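Local structure of uncharacterized TetR family protein (Streptomyces coelicolor A3, 3IUV) at residues D17-V22 against V59-Q64; D85-L90 against V174-I179. The protein probably binds DNA as a transcription regulator of the TetR family, although its specific function is unknown. One frame throughout, in Å; residues are numbered along the deposited sequence.

Two helix-helix contacts in different parts of the chain are described here. Interaction 1 sets helix 11-24 across helix 54-73 in the N-terminal DNA-binding part, next to the predicted helix-turn-helix at 32-51. Interaction 2 joins the start of helix 86-98 to the end of helix 168-178 in the C-terminal domain, close to the second subunit. Their centres are 31 Å apart on opposite sides of the chain's centre, and their nearest atoms are about 18 Å apart, so they do not touch. Helices 54-73 and 86-98 follow each other in the chain, so the sequence leads from one contact to the next. Neither contact is tied to a known ligand site.

Interaction 1. Residues D17-V22 against V59-Q64; sequences DAAIRV and VAALRQ
Asp-17 and Gln-64 join the first helix of the three-helix DNA-binding fold of the TetR family, helix 11-24, to helix 54-73, the long helix that follows that fold and leads out toward the C-terminal domain. Helix 11-24 also lies against the predicted helix-turn-helix at 32-51. The two short segments are nearly perpendicular, at 88°, with their axes 9.2 Å apart at closest approach.

The polar part is a side-chain hydrogen bond. Gln-64 NE2 donates to Asp-17 OD1 over 3.1 Å, meeting that oxygen almost head-on, in line with its bond to CG. The N-H...O angle of 144° makes the bond noticeably bent, and the oxygen stands somewhat out of the amide plane. Carboxylate and amide are turned steeply against each other, and the two side chains cross at about a right angle. Gln-64 CG lies anti to the backbone N (chi1 159°), which starts the chain off toward helix 11-24. A third residue ties the pair together: Gln-13 NE2, a turn earlier on helix 11-24, is hydrogen-bonded both to Gln-64 OE1 and to Asp-17 OD2. Both ends of the Gln-64 amide are therefore engaged, which should hold its plane against flipping.

The apolar part lies beside this bond. Ala-19 CB points at Ala-61 CB from 4.5 Å, a loose methyl-to-methyl contact, and the other neighbours of Ala-19 include Leu-31 and Val-36 of the helix-turn-helix side. The backbones come nearest at Ile-20 and Ala-61, whose CA atoms are 6.1 Å apart. Ile-20 reaches across with the end of its longer branch: CD1 lies 4.0 Å from the carbonyl oxygen of Ala-61 and also meets the Gln-64 side chain crosswise, 3.4 Å from NE2.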
ATOM      1  N   ASP A  17      22.394  -4.121   1.611  1.00 98.87           N
ATOM      2  CA  ASP A  17      22.016  -4.503   0.259  1.00 95.48           C
ATOM      3  C   ASP A  17      21.538  -5.931   0.250  1.00 95.23           C
ATOM      4  O   ASP A  17      20.556  -6.269  -0.396  1.00 99.89           O
ATOM      5  CB  ASP A  17      23.205  -4.344  -0.679  1.00100.44           C
ATOM      6  CG  ASP A  17      23.469  -2.888  -1.031  1.00107.73           C
ATOM      7  OD1 ASP A  17      22.489  -2.124  -1.185  1.00108.99           O
ATOM      8  OD2 ASP A  17      24.651  -2.506  -1.152  1.00108.52           O
ATOM      9  N   ALA A  18      22.245  -6.771   0.987  1.00101.67           N
ATOM     10  CA  ALA A  18      21.875  -8.166   1.109  1.00104.52           C
ATOM     11  C   ALA A  18      20.518  -8.302   1.782  1.00 98.63           C
ATOM     12  O   ALA A  18      19.684  -9.087   1.339  1.00106.77           O
ATOM     13  CB  ALA A  18      22.953  -8.930   1.881  1.00111.09           C
ATOM     14  N   ALA A  19      20.302  -7.538   2.850  1.00 89.38           N
ATOM     15  CA  ALA A  19      19.021  -7.542   3.536  1.00 96.08           C
ATOM     16  C   ALA A  19      17.988  -7.216   2.486  1.00 98.38           C
ATOM     17  O   ALA A  19      16.952  -7.881   2.364  1.00 92.81           O
ATOM     18  CB  ALA A  19      19.000  -6.488   4.615  1.00100.80           C
ATOM     19  N   ILE A  20      18.300  -6.180   1.717  1.00 94.95           N
ATOM     20  CA  ILE A  20      17.468  -5.760   0.609  1.00 97.11           C
ATOM     21  C   ILE A  20      17.108  -6.939  -0.298  1.00107.63           C
ATOM     22  O   ILE A  20      15.932  -7.206  -0.536  1.00118.91           O
ATOM     23  CB  ILE A  20      18.129  -4.582  -0.163  1.00 88.93           C
ATOM     24  CG1 ILE A  20      17.589  -3.248   0.369  1.00 93.74           C
ATOM     25  CG2 ILE A  20      17.905  -4.693  -1.665  1.00 77.41           C
ATOM     26  CD1 ILE A  20      18.417  -2.017  -0.022  1.00 97.32           C
ATOM     27  N   ARG A  21      18.101  -7.674  -0.775  1.00106.19           N
ATOM     28  CA  ARG A  21      17.815  -8.771  -1.699  1.00114.87           C
ATOM     29  C   ARG A  21      17.044  -9.919  -1.044  1.00118.89           C
ATOM     30  O   ARG A  21      16.140 -10.504  -1.654  1.00120.55           O
ATOM     31  CB  ARG A  21      19.102  -9.284  -2.342  1.00112.23           C
ATOM     32  CG  ARG A  21      19.867  -8.210  -3.092  1.00109.79           C
ATOM     33  CD  ARG A  21      21.088  -8.802  -3.757  1.00113.59           C
ATOM     34  NE  ARG A  21      21.768  -9.743  -2.870  1.00122.71           N
ATOM     35  CZ  ARG A  21      22.619  -9.392  -1.908  1.00128.38           C
ATOM     36  NH1 ARG A  21      22.898  -8.109  -1.699  1.00130.38           N
ATOM     37  NH2 ARG A  21      23.189 -10.324  -1.151  1.00126.50           N
ATOM     38  N   VAL A  22      17.403 -10.236   0.195  1.00108.82           N
ATOM     39  CA  VAL A  22      16.730 -11.296   0.925  1.00110.72           C
ATOM     40  C   VAL A  22      15.200 -11.092   0.939  1.00119.39           C
ATOM     41  O   VAL A  22      14.446 -12.054   0.817  1.00122.31           O
ATOM     42  CB  VAL A  22      17.319 -11.464   2.361  1.00100.70           C
ATOM     43  CG1 VAL A  22      16.502 -12.447   3.190  1.00 92.31           C
ATOM     44  CG2 VAL A  22      18.770 -11.929   2.291  1.00 98.53           C
ATOM     45  N   VAL A  59      15.359  -1.187   9.405  1.00110.75           N
ATOM     46  CA  VAL A  59      15.226   0.263   9.461  1.00107.36           C
ATOM     47  C   VAL A  59      16.201   0.905   8.510  1.00103.80           C
ATOM     48  O   VAL A  59      15.843   1.826   7.774  1.00 96.01           O
ATOM     49  CB  VAL A  59      15.465   0.846  10.860  1.00100.68           C
ATOM     50  CG1 VAL A  59      15.425   2.392  10.798  1.00 84.90           C
ATOM     51  CG2 VAL A  59      14.426   0.313  11.831  1.00 96.19           C
ATOM     52  N   ALA A  60      17.439   0.425   8.539  1.00103.89           N
ATOM     53  CA  ALA A  60      18.440   0.899   7.607  1.00 99.01           C
ATOM     54  C   ALA A  60      17.983   0.465   6.229  1.00102.46           C
ATOM     55  O   ALA A  60      17.924   1.272   5.301  1.00101.38           O
ATOM     56  CB  ALA A  60      19.805   0.308   7.938  1.00 94.79           C
ATOM     57  N   ALA A  61      17.626  -0.813   6.120  1.00106.60           N
ATOM     58  CA  ALA A  61      17.217  -1.395   4.849  1.00114.26           C
ATOM     59  C   ALA A  61      16.248  -0.483   4.092  1.00122.38           C
ATOM     60  O   ALA A  61      16.409  -0.241   2.891  1.00131.81           O
ATOM     61  CB  ALA A  61      16.604  -2.758   5.075  1.00112.08           C
ATOM     62  N   LEU A  62      15.254   0.039   4.800  1.00111.75           N
ATOM     63  CA  LEU A  62      14.281   0.907   4.164  1.00112.48           C
ATOM     64  C   LEU A  62      14.786   2.336   3.957  1.00114.56           C
ATOM     65  O   LEU A  62      14.741   2.859   2.847  1.00116.40           O
ATOM     66  CB  LEU A  62      12.972   0.910   4.944  1.00116.76           C
ATOM     67  CG  LEU A  62      11.904   1.810   4.328  1.00124.36           C
ATOM     68  CD1 LEU A  62      12.108   3.253   4.752  1.00130.18           C
ATOM     69  CD2 LEU A  62      11.899   1.689   2.810  1.00124.91           C
ATOM     70  N   ARG A  63      15.235   2.978   5.026  1.00112.52           N
ATOM     71  CA  ARG A  63      15.725   4.347   4.923  1.00115.98           C
ATOM     72  C   ARG A  63      16.594   4.515   3.677  1.00115.26           C
ATOM     73  O   ARG A  63      16.656   5.602   3.106  1.00113.52           O
ATOM     74  CB  ARG A  63      16.489   4.752   6.194  1.00123.79           C
ATOM     75  CG  ARG A  63      16.855   6.240   6.299  1.00127.93           C
ATOM     76  CD  ARG A  63      17.035   6.654   7.759  1.00129.20           C
ATOM     77  NE  ARG A  63      15.760   6.705   8.475  1.00128.95           N
ATOM     78  CZ  ARG A  63      15.612   6.497   9.781  1.00124.25           C
ATOM     79  NH1 ARG A  63      16.664   6.206  10.538  1.00122.67           N
ATOM     80  NH2 ARG A  63      14.403   6.567  10.327  1.00118.92           N
ATOM     81  N   GLN A  64      17.257   3.437   3.256  1.00114.74           N
ATOM     82  CA  GLN A  64      18.005   3.447   2.001  1.00106.73           C
ATOM     83  C   GLN A  64      17.052   3.581   0.827  1.00109.82           C
ATOM     84  O   GLN A  64      17.256   4.411  -0.057  1.00110.73           O
ATOM     85  CB  GLN A  64      18.849   2.185   1.823  1.00 96.69           C
ATOM     86  CG  GLN A  64      19.214   1.934   0.359  1.00 95.63           C
ATOM     87  CD  GLN A  64      20.562   1.245   0.176  1.00110.50           C
ATOM     88  OE1 GLN A  64      21.513   1.472   0.941  1.00 99.11           O
ATOM     89  NE2 GLN A  64      20.655   0.406  -0.856  1.00119.44           N
TER

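Interaction 2. Residues D85-L90 against V174-I179; sequences DLSGEL and VLTRLI
The first turn of helix 86-98, with Asp-85 at its N-cap, meets the last turn of helix 168-178 through Ser-87 and Thr-176. Ser-87 OG, anti to the carbonyl carbon (chi1 -63°), is brought over against helix 168-178, where it donates a hydrogen bond to Thr-176 OG1 over 2.8 Å. Thr-176 OG1 is also hydrogen-bonded to the carbonyl oxygen of Arg-172, one turn back, so two partners hold this hydroxyl.

Both helices belong to the all-helical C-terminal domain of the TetR fold, and here they run roughly antiparallel, at 140°. Helix 142-161 packs against the same region, while Arg-177, on another side of helix 168-178, bonds to Thr-144 of the second subunit.

Apolar side chains flank the hydroxyl pair. Ile-179 CD1 lies 3.4 Å from Ser-87 OG and 3.6 Å from Leu-86 CD2. An alanine in place of Ser-87 would probably leave Thr-176 OG1 without its donor across the contact and open a small gap beside Ile-179 CD1. Farther along helix 86-98, the CD1 branch of Leu-175 meets Leu-90 CB at 3.8 Å.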
ATOM      1  N   ASP A  85       6.405  23.086 -14.890  1.00 68.71           N
ATOM      2  CA  ASP A  85       5.159  22.338 -14.910  1.00 62.37           C
ATOM      3  C   ASP A  85       5.133  21.296 -13.804  1.00 69.16           C
ATOM      4  O   ASP A  85       5.741  20.221 -13.934  1.00 67.97           O
ATOM      5  CB  ASP A  85       5.004  21.630 -16.260  1.00 70.84           C
ATOM      6  CG  ASP A  85       3.817  20.688 -16.295  1.00 80.25           C
ATOM      7  OD1 ASP A  85       2.810  20.953 -15.606  1.00 81.78           O
ATOM      8  OD2 ASP A  85       3.889  19.678 -17.022  1.00 98.61           O
ATOM      9  N   LEU A  86       4.405  21.596 -12.730  1.00 70.51           N
ATOM     10  CA  LEU A  86       4.372  20.721 -11.568  1.00 68.36           C
ATOM     11  C   LEU A  86       3.934  19.291 -11.892  1.00 67.33           C
ATOM     12  O   LEU A  86       4.635  18.337 -11.560  1.00 67.01           O
ATOM     13  CB  LEU A  86       3.475  21.303 -10.479  1.00 69.77           C
ATOM     14  CG  LEU A  86       3.519  20.381  -9.257  1.00 76.83           C
ATOM     15  CD1 LEU A  86       4.991  20.045  -8.941  1.00 73.20           C
ATOM     16  CD2 LEU A  86       2.798  20.985  -8.040  1.00 71.92           C
ATOM     17  N   SER A  87       2.761  19.159 -12.506  1.00 76.58           N
ATOM     18  CA  SER A  87       2.225  17.872 -12.937  1.00 85.19           C
ATOM     19  C   SER A  87       3.250  17.108 -13.730  1.00 77.01           C
ATOM     20  O   SER A  87       3.556  15.948 -13.430  1.00 72.61           O
ATOM     21  CB  SER A  87       1.007  18.075 -13.834  1.00 98.62           C
ATOM     22  OG  SER A  87      -0.031  18.715 -13.121  1.00117.08           O
ATOM     23  N   GLY A  88       3.760  17.767 -14.764  1.00 71.68           N
ATOM     24  CA  GLY A  88       4.759  17.177 -15.635  1.00 66.66           C
ATOM     25  C   GLY A  88       5.945  16.633 -14.876  1.00 74.12           C
ATOM     26  O   GLY A  88       6.358  15.497 -15.111  1.00 78.98           O
ATOM     27  N   GLU A  89       6.487  17.437 -13.961  1.00 79.01           N
ATOM     28  CA  GLU A  89       7.683  17.062 -13.204  1.00 81.23           C
ATOM     29  C   GLU A  89       7.438  15.860 -12.304  1.00 79.46           C
ATOM     30  O   GLU A  89       8.278  14.962 -12.213  1.00 80.75           O
ATOM     31  CB  GLU A  89       8.200  18.248 -12.372  1.00 91.20           C
ATOM     32  CG  GLU A  89       9.089  19.222 -13.152  1.00 96.94           C
ATOM     33  CD  GLU A  89      10.431  18.620 -13.555  1.00 91.21           C
ATOM     34  OE1 GLU A  89      10.609  18.331 -14.749  1.00100.97           O
ATOM     35  OE2 GLU A  89      11.302  18.421 -12.685  1.00 91.59           O
ATOM     36  N   LEU A  90       6.290  15.856 -11.629  1.00 68.92           N
ATOM     37  CA  LEU A  90       5.923  14.737 -10.775  1.00 73.46           C
ATOM     38  C   LEU A  90       5.747  13.445 -11.569  1.00 68.31           C
ATOM     39  O   LEU A  90       6.198  12.397 -11.139  1.00 68.28           O
ATOM     40  CB  LEU A  90       4.651  15.045  -9.989  1.00 81.83           C
ATOM     41  CG  LEU A  90       4.856  16.068  -8.866  1.00 84.01           C
ATOM     42  CD1 LEU A  90       3.521  16.570  -8.324  1.00 73.58           C
ATOM     43  CD2 LEU A  90       5.722  15.483  -7.757  1.00 72.15           C
ATOM     44  N   VAL A 174      -3.851  13.137 -14.174  1.00 56.63           N
ATOM     45  CA  VAL A 174      -4.498  12.972 -12.865  1.00 61.85           C
ATOM     46  C   VAL A 174      -4.011  14.041 -11.922  1.00 70.79           C
ATOM     47  O   VAL A 174      -4.791  14.735 -11.263  1.00 77.07           O
ATOM     48  CB  VAL A 174      -4.139  11.617 -12.220  1.00 63.43           C
ATOM     49  CG1 VAL A 174      -4.683  11.537 -10.831  1.00 55.75           C
ATOM     50  CG2 VAL A 174      -4.659  10.440 -13.046  1.00 63.94           C
ATOM     51  N   LEU A 175      -2.691  14.143 -11.865  1.00 73.50           N
ATOM     52  CA  LEU A 175      -2.008  15.131 -11.057  1.00 67.25           C
ATOM     53  C   LEU A 175      -2.486  16.557 -11.357  1.00 64.70           C
ATOM     54  O   LEU A 175      -2.803  17.328 -10.435  1.00 65.21           O
ATOM     55  CB  LEU A 175      -0.495  14.979 -11.234  1.00 67.10           C
ATOM     56  CG  LEU A 175       0.041  13.599 -10.782  1.00 61.43           C
ATOM     57  CD1 LEU A 175       1.488  13.349 -11.205  1.00 64.67           C
ATOM     58  CD2 LEU A 175      -0.079  13.426  -9.296  1.00 56.73           C
ATOM     59  N   THR A 176      -2.575  16.900 -12.637  1.00 66.35           N
ATOM     60  CA  THR A 176      -3.052  18.230 -13.049  1.00 73.94           C
ATOM     61  C   THR A 176      -4.413  18.591 -12.447  1.00 76.95           C
ATOM     62  O   THR A 176      -4.672  19.757 -12.125  1.00 77.32           O
ATOM     63  CB  THR A 176      -3.147  18.347 -14.586  1.00 84.06           C
ATOM     64  OG1 THR A 176      -1.844  18.203 -15.167  1.00 90.84           O
ATOM     65  CG2 THR A 176      -3.740  19.698 -14.988  1.00 74.58           C
ATOM     66  N   ARG A 177      -5.283  17.594 -12.293  1.00 68.81           N
ATOM     67  CA  ARG A 177      -6.615  17.843 -11.742  1.00 65.31           C
ATOM     68  C   ARG A 177      -6.621  18.221 -10.271  1.00 68.35           C
ATOM     69  O   ARG A 177      -7.560  18.840  -9.781  1.00 72.00           O
ATOM     70  CB  ARG A 177      -7.489  16.624 -11.941  1.00 59.79           C
ATOM     71  CG  ARG A 177      -7.800  16.355 -13.386  1.00 54.34           C
ATOM     72  CD  ARG A 177      -8.459  15.017 -13.500  1.00 61.60           C
ATOM     73  NE  ARG A 177      -8.663  14.621 -14.885  1.00 70.99           N
ATOM     74  CZ  ARG A 177      -9.657  13.834 -15.300  1.00 73.25           C
ATOM     75  NH1 ARG A 177     -10.543  13.356 -14.426  1.00 67.88           N
ATOM     76  NH2 ARG A 177      -9.760  13.522 -16.590  1.00 60.44           N
ATOM     77  N   LEU A 178      -5.584  17.814  -9.562  1.00 67.57           N
ATOM     78  CA  LEU A 178      -5.492  18.096  -8.150  1.00 64.61           C
ATOM     79  C   LEU A 178      -4.847  19.450  -7.975  1.00 75.83           C
ATOM     80  O   LEU A 178      -4.860  20.019  -6.894  1.00 77.51           O
ATOM     81  CB  LEU A 178      -4.646  17.031  -7.469  1.00 66.82           C
ATOM     82  CG  LEU A 178      -5.159  15.629  -7.783  1.00 76.70           C
ATOM     83  CD1 LEU A 178      -4.072  14.592  -7.552  1.00 73.10           C
ATOM     84  CD2 LEU A 178      -6.396  15.344  -6.950  1.00 77.73           C
ATOM     85  N   ILE A 179      -4.279  19.966  -9.054  1.00 77.37           N
ATOM     86  CA  ILE A 179      -3.613  21.247  -8.998  1.00 70.41           C
ATOM     87  C   ILE A 179      -4.592  22.323  -9.488  1.00 84.67           C
ATOM     88  O   ILE A 179      -5.157  22.218 -10.583  1.00 92.06           O
ATOM     89  CB  ILE A 179      -2.278  21.178  -9.790  1.00 80.03           C
ATOM     90  CG1 ILE A 179      -1.363  20.123  -9.156  1.00 75.55           C
ATOM     91  CG2 ILE A 179      -1.564  22.528  -9.844  1.00 70.08           C
ATOM     92  CD1 ILE A 179      -0.091  19.871  -9.920  1.00 76.99           C
TER